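Local coordinates for cyclic dimeric GMP binding protein (Pseudomonas fluorescens, PDB 3PJV) that probably senses cyclic di-GMP inside the cell and relays the signal through its periplasmic domain to control proteolysis by LapG, at residues Met3-Leu6 / Glu7-Thr11. Numbering follows the deposited sequence.
Sequences MVSL and ESSRT
Glu-7, joined to Leu-6 as second residue of the helix, has a backbone N-H that reaches Val-4 O through a water, 2.9 Å from Glu-7 N; its extended, charged side chain suits an exposed place near a helix N-terminus, where the helix dipole would probably favour a carboxylate. At Ser-8 a second water accepts from the backbone N at 3.1 Å and donates to the same Val-4 O, while the short side chain, with OG set between its own N and carbonyl carbon (chi1 67°), lets Ser-8 OG lie 3.2 Å from Ser-5 O, three residues back. This is the start of the long helix 6-32 of the LapD/MoxY periplasmic domain. Ser-5 holds the N-cap position, yet its hydroxyl makes no capping bond; the waters accept from the amides of Glu-7 and Ser-8, while Leu-6 N makes a weak bond to Met-3 O. Ser-9 N makes the first i to i+4 bond of the helix, to Ser-5 O at 2.9 Å. Serine is compact enough here for its hydroxyl, in one of two conformers, to approach that oxygen in a weak, doubtful bond. Arg-10 N then donates to Leu-6 O at 2.8 Å. Long and fully extended as far as NE, Arg-10 donates from NE to Ile-89 O of the second subunit, whose Ile-89 also packs against the apolar Leu-6.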
HETATM    1  N   MSE A   3      -0.000  22.419  14.830  1.00 71.40           N
HETATM    2  CA  MSE A   3       0.633  23.496  14.082  1.00 64.83           C
HETATM    3  C   MSE A   3       2.106  23.596  14.478  1.00 61.76           C
HETATM    4  O   MSE A   3       2.980  23.871  13.645  1.00 57.39           O
HETATM    5  CB  MSE A   3      -0.087  24.808  14.376  1.00 64.18           C
HETATM    6  CG  MSE A   3      -0.054  25.801  13.242  1.00 63.95           C
HETATM    7 SE   MSE A   3      -0.913  25.156  11.595  1.00 54.78          SE
HETATM    8  CE  MSE A   3       0.385  25.986  10.404  1.00 67.03           C
ATOM      9  N   VAL A   4       2.370  23.373  15.762  1.00 60.75           N
ATOM     10  CA  VAL A   4       3.729  23.371  16.291  1.00 59.62           C
ATOM     11  C   VAL A   4       4.561  22.272  15.638  1.00 56.12           C
ATOM     12  O   VAL A   4       5.752  22.454  15.357  1.00 55.95           O
ATOM     13  CB  VAL A   4       3.725  23.174  17.824  1.00 62.35           C
ATOM     14  CG1 VAL A   4       5.124  22.848  18.336  1.00 63.89           C
ATOM     15  CG2 VAL A   4       3.165  24.415  18.514  1.00 63.99           C
ATOM     16  N   SER A   5       3.927  21.136  15.386  1.00 50.66           N
ATOM     17  CA  SER A   5       4.639  19.991  14.854  1.00 44.31           C
ATOM     18  C   SER A   5       4.454  19.824  13.351  1.00 35.21           C
ATOM     19  O   SER A   5       4.881  18.819  12.793  1.00 33.80           O
ATOM     20  CB  SER A   5       4.180  18.717  15.564  1.00 50.45           C
ATOM     21  OG  SER A   5       2.786  18.522  15.395  1.00 53.38           O
ATOM     22  N   LEU A   6       3.825  20.795  12.696  1.00 30.67           N
ATOM     23  CA  LEU A   6       3.498  20.639  11.279  1.00 29.88           C
ATOM     24  C   LEU A   6       4.732  20.388  10.411  1.00 26.92           C
ATOM     25  O   LEU A   6       4.772  19.430   9.636  1.00 27.16           O
ATOM     26  CB  LEU A   6       2.706  21.843  10.746  1.00 33.24           C
ATOM     27  CG  LEU A   6       2.432  21.814   9.235  1.00 30.91           C
ATOM     28  CD1 LEU A   6       1.597  20.609   8.850  1.00 30.21           C
ATOM     29  CD2 LEU A   6       1.762  23.095   8.769  1.00 29.02           C
ATOM     30  N   GLU A   7       5.740  21.246  10.530  1.00 29.34           N
ATOM     31  CA  GLU A   7       6.884  21.138   9.625  1.00 31.58           C
ATOM     32  C   GLU A   7       7.594  19.789   9.764  1.00 31.95           C
ATOM     33  O   GLU A   7       7.917  19.150   8.759  1.00 29.27           O
ATOM     34  CB  GLU A   7       7.863  22.302   9.802  1.00 35.46           C
ATOM     35  CG  GLU A   7       8.902  22.387   8.687  1.00 39.51           C
ATOM     36  CD  GLU A   7       9.915  23.504   8.894  1.00 46.79           C
ATOM     37  OE1 GLU A   7       9.723  24.332   9.808  1.00 49.78           O
ATOM     38  OE2 GLU A   7      10.908  23.552   8.140  1.00 49.90           O
ATOM     39  N   SER A   8       7.818  19.342  10.998  1.00 33.62           N
ATOM     40  CA  SER A   8       8.471  18.045  11.204  1.00 33.60           C
ATOM     41  C   SER A   8       7.594  16.881  10.729  1.00 33.56           C
ATOM     42  O   SER A   8       8.084  15.939  10.102  1.00 32.09           O
ATOM     43  CB  SER A   8       8.896  17.852  12.665  1.00 39.28           C
ATOM     44  OG  SER A   8       7.777  17.752  13.524  1.00 42.81           O
ATOM     45  N   SER A   9       6.299  16.950  11.020  1.00 31.91           N
ATOM     46  CA  SER A   9       5.356  15.921  10.586  0.54 31.25           C
ATOM     47  C   SER A   9       5.320  15.800   9.069  1.00 28.03           C
ATOM     48  O   SER A   9       5.327  14.696   8.520  1.00 23.60           O
ATOM     49  CB  SER A   9       3.945  16.221  11.109  0.54 31.89           C
ATOM     50  OG  SER A   9       3.831  15.884  12.476  0.54 30.58           O
ATOM     51  N   ARG A  10       5.267  16.942   8.390  1.00 25.61           N
ATOM     52  CA  ARG A  10       5.249  16.967   6.931  1.00 21.53           C
ATOM     53  C   ARG A  10       6.503  16.296   6.375  1.00 21.25           C
ATOM     54  O   ARG A  10       6.444  15.472   5.469  1.00 23.08           O
ATOM     55  CB  ARG A  10       5.152  18.417   6.436  1.00 22.10           C
ATOM     56  CG  ARG A  10       5.057  18.559   4.930  1.00 21.65           C
ATOM     57  CD  ARG A  10       5.091  20.034   4.523  1.00 21.82           C
ATOM     58  NE  ARG A  10       4.981  20.175   3.079  1.00 22.31           N
ATOM     59  CZ  ARG A  10       5.979  19.988   2.220  1.00 23.57           C
ATOM     60  NH1 ARG A  10       7.204  19.654   2.642  1.00 24.94           N
ATOM     61  NH2 ARG A  10       5.755  20.131   0.927  1.00 21.15           N
ATOM     62  N   THR A  11       7.650  16.657   6.924  1.00 20.43           N
ATOM     63  CA  THR A  11       8.900  16.038   6.484  1.00 20.60           C
ATOM     64  C   THR A  11       8.887  14.507   6.645  1.00 22.19           C
ATOM     65  O   THR A  11       9.384  13.781   5.781  1.00 23.54           O
ATOM     66  CB  THR A  11      10.092  16.688   7.203  1.00 25.78           C
ATOM     67  OG1 THR A  11      10.179  18.058   6.786  1.00 24.85           O
ATOM     68  CG2 THR A  11      11.409  15.965   6.888  1.00 26.88           C
TER
HETATM   69  O   HOH W   1       7.742  21.215  13.414  1.00 55.40           O
HETATM   70  O   HOH W   2       5.848  23.390  12.549  1.00 55.79           O